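Local coordinates for hypothetical membrane protein (Corynebacterium glutamicum, PDB 6JSB) that binds heme in its HtaA domain and probably passes it along the corynebacterial heme-uptake machinery, at residues D98-P104 with L116-R122. Where two conformers were deposited one is given. Residue numbers count along the deposited sequence, not the author numbering.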
loop_
_atom_site.group_PDB
_atom_site.type_symbol
_atom_site.label_atom_id
_atom_site.label_comp_id
_atom_site.label_asym_id
_atom_site.label_seq_id
_atom_site.Cartn_x
_atom_site.Cartn_y
_atom_site.Cartn_z
ATOM N N ASP A 98 -5.695 -13.000 -1.980
ATOM C CA ASP A 98 -4.826 -12.961 -0.800
ATOM C C ASP A 98 -3.671 -12.035 -1.159
ATOM O O ASP A 98 -2.786 -12.410 -1.936
ATOM C CB ASP A 98 -4.349 -14.379 -0.439
ATOM C CG ASP A 98 -3.639 -14.450 0.902
ATOM O OD1 ASP A 98 -2.921 -13.491 1.268
ATOM O OD2 ASP A 98 -3.737 -15.516 1.600
ATOM N N LEU A 99 -3.744 -10.820 -0.644
ATOM C CA LEU A 99 -2.915 -9.690 -1.095
ATOM C C LEU A 99 -2.233 -9.036 0.107
ATOM O O LEU A 99 -2.875 -8.782 1.132
ATOM C CB LEU A 99 -3.826 -8.640 -1.773
ATOM C CG LEU A 99 -3.172 -7.284 -2.069
ATOM C CD1 LEU A 99 -2.064 -7.357 -3.136
ATOM C CD2 LEU A 99 -4.270 -6.320 -2.581
ATOM N N ASP A 100 -0.944 -8.754 -0.004
ATOM C CA ASP A 100 -0.227 -8.129 1.097
ATOM C C ASP A 100 0.665 -7.046 0.523
ATOM O O ASP A 100 1.385 -7.311 -0.453
ATOM C CB ASP A 100 0.626 -9.150 1.822
ATOM C CG ASP A 100 1.159 -8.622 3.115
ATOM O OD1 ASP A 100 0.568 -8.907 4.200
ATOM O OD2 ASP A 100 2.205 -7.935 3.089
ATOM N N PHE A 101 0.583 -5.819 1.059
ATOM C CA PHE A 101 1.488 -4.728 0.703
ATOM C C PHE A 101 2.293 -4.361 1.936
ATOM O O PHE A 101 1.710 -4.149 2.996
ATOM C CB PHE A 101 0.723 -3.471 0.251
ATOM C CG PHE A 101 0.090 -3.551 -1.121
ATOM C CD1 PHE A 101 0.676 -4.261 -2.135
ATOM C CD2 PHE A 101 -0.996 -2.779 -1.447
ATOM C CE1 PHE A 101 0.132 -4.243 -3.455
ATOM C CE2 PHE A 101 -1.571 -2.808 -2.755
ATOM C CZ PHE A 101 -0.999 -3.546 -3.744
ATOM N N SER A 102 3.611 -4.171 1.781
ATOM C CA SER A 102 4.360 -3.778 2.975
ATOM C C SER A 102 5.542 -2.905 2.568
ATOM O O SER A 102 5.939 -2.863 1.403
ATOM C CB SER A 102 4.799 -4.982 3.793
ATOM O OG SER A 102 5.692 -5.794 3.058
ATOM N N ASN A 103 6.082 -2.164 3.549
ATOM C CA ASN A 103 7.226 -1.283 3.338
ATOM C C ASN A 103 7.170 -0.393 2.084
ATOM O O ASN A 103 8.087 -0.407 1.273
ATOM C CB ASN A 103 8.507 -2.116 3.294
ATOM C CG ASN A 103 8.697 -2.895 4.532
ATOM O OD1 ASN A 103 8.628 -2.337 5.642
ATOM N ND2 ASN A 103 8.873 -4.206 4.381
ATOM N N PRO A 104 6.132 0.402 1.930
ATOM C CA PRO A 104 6.092 1.279 0.751
ATOM C C PRO A 104 7.196 2.318 0.786
ATOM O O PRO A 104 7.632 2.773 1.848
ATOM C CB PRO A 104 4.728 1.948 0.805
ATOM C CG PRO A 104 4.070 1.554 2.159
ATOM C CD PRO A 104 4.981 0.586 2.863
ATOM N N LEU A 116 6.731 2.520 -4.580
ATOM C CA LEU A 116 7.279 1.171 -4.558
ATOM C C LEU A 116 6.684 0.413 -3.389
ATOM O O LEU A 116 6.444 0.992 -2.332
ATOM C CB LEU A 116 8.794 1.184 -4.386
ATOM C CG LEU A 116 9.544 2.113 -5.347
ATOM C CD1 LEU A 116 11.073 1.966 -5.139
ATOM C CD2 LEU A 116 9.203 1.750 -6.715
ATOM N N VAL A 117 6.451 -0.894 -3.553
ATOM C CA VAL A 117 5.909 -1.664 -2.428
ATOM C C VAL A 117 6.451 -3.077 -2.510
ATOM O O VAL A 117 6.712 -3.601 -3.574
ATOM C CB VAL A 117 4.355 -1.751 -2.379
ATOM C CG1 VAL A 117 3.725 -0.401 -2.065
ATOM C CG2 VAL A 117 3.760 -2.395 -3.628
ATOM N N ASP A 118 6.606 -3.701 -1.337
ATOM C CA ASP A 118 6.802 -5.146 -1.286
ATOM C C ASP A 118 5.427 -5.803 -1.359
ATOM O O ASP A 118 4.518 -5.443 -0.580
ATOM C CB ASP A 118 7.460 -5.588 0.016
ATOM C CG ASP A 118 8.845 -5.046 0.225
ATOM O OD1 ASP A 118 9.461 -4.503 -0.720
ATOM O OD2 ASP A 118 9.322 -5.176 1.380
ATOM N N PHE A 119 5.234 -6.719 -2.309
ATOM C CA PHE A 119 3.876 -7.293 -2.461
ATOM C C PHE A 119 3.942 -8.800 -2.544
ATOM O O PHE A 119 4.958 -9.394 -2.919
ATOM C CB PHE A 119 3.074 -6.781 -3.697
ATOM C CG PHE A 119 3.579 -7.304 -5.023
ATOM C CD1 PHE A 119 3.095 -8.497 -5.549
ATOM C CD2 PHE A 119 4.506 -6.591 -5.716
ATOM C CE1 PHE A 119 3.572 -9.029 -6.758
ATOM C CE2 PHE A 119 4.974 -7.083 -6.959
ATOM C CZ PHE A 119 4.520 -8.301 -7.462
ATOM N N LYS A 120 2.835 -9.407 -2.090
ATOM C CA LYS A 120 2.646 -10.840 -2.236
ATOM C C LYS A 120 1.157 -10.983 -2.529
ATOM O O LYS A 120 0.315 -10.594 -1.691
ATOM C CB LYS A 120 3.074 -11.560 -0.926
ATOM C CG LYS A 120 2.877 -13.068 -0.914
ATOM C CD LYS A 120 3.123 -13.581 0.554
ATOM C CE LYS A 120 3.002 -15.128 0.706
ATOM N NZ LYS A 120 2.662 -15.451 2.122
ATOM N N SER A 121 0.807 -11.452 -3.725
ATOM C CA SER A 121 -0.604 -11.471 -4.127
ATOM C C SER A 121 -0.885 -12.714 -4.962
ATOM O O SER A 121 -0.184 -12.959 -5.945
ATOM C CB SER A 121 -0.907 -10.217 -4.958
ATOM O OG SER A 121 -2.289 -10.204 -5.333
ATOM N N ARG A 122 -1.926 -13.488 -4.630
ATOM C CA ARG A 122 -2.257 -14.585 -5.535
ATOM C C ARG A 122 -2.704 -14.047 -6.895
ATOM O O ARG A 122 -3.538 -13.130 -6.984
ATOM C CB ARG A 122 -3.383 -15.444 -4.963
ATOM C CG ARG A 122 -3.017 -16.113 -3.654
ATOM C CD ARG A 122 -4.091 -17.160 -3.315
ATOM N NE ARG A 122 -3.899 -17.752 -1.996
ATOM C CZ ARG A 122 -2.994 -18.690 -1.681
ATOM N NH1 ARG A 122 -2.116 -19.176 -2.608
ATOM N NH2 ARG A 122 -2.980 -19.188 -0.429
HETATM O O HOH W 1 -4.689 -11.975 -4.570
HETATM O O HOH W 2 -0.674 -12.143 0.679
HETATM O O HOH W 3 -4.782 -17.972 1.398
HETATM O O HOH W 4 4.156 -7.549 1.435
#
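Phe101 is the apolar centre: its CD1 lies 3.8 Å from CB of Phe119 and 3.9 Å from CG2 of Val117, the Phe119 CB sitting at the ring's edge. Past the corner at Asn103, Pro104 CB meets Val117 CG1 at 3.8 Å; on the face of Phe101, Leu99 CD1 packs 3.6 Å from Ser121 CB. The backbones pair as an antiparallel ladder: Asp100 and Lys120 form one hydrogen-bonded pair (Asp100 N to Lys120 O 2.8 Å, Lys120 N to Asp100 O 3.0 Å), Ser102 and Asp118 the next, and Arg122 N reaches Asp98 O at 3.0 Å. Asn103 ND2 hydrogen-bonds Asp118 OD2 at 3.2 Å, while Asp118 OD1 accepts from Gln138 N. On the face of Asp100, Ser102, Asp118 and Lys120, one water links Asp100 OD2, Ser102 OG and Asp118 O; at the strand end another joins Asp98 OD2 to Arg122 NH2. Asp100 also salt-bridges Arg43, Asp98 OD1 hydrogen-bonds His76 NE2, and Arg122 NH1 the Ala131 carbonyl. In this hairpin of the HtaA domain's antiparallel sheet, strand 68-81 flanks 95-109, and 133-136 and 139-146 flank 112-122; Arg122 belongs to the heme pocket, and the side chain of Ser121, about 4 Å from the heme, hydrogen-bonds the Val172 carbonyl ending helix 167-172.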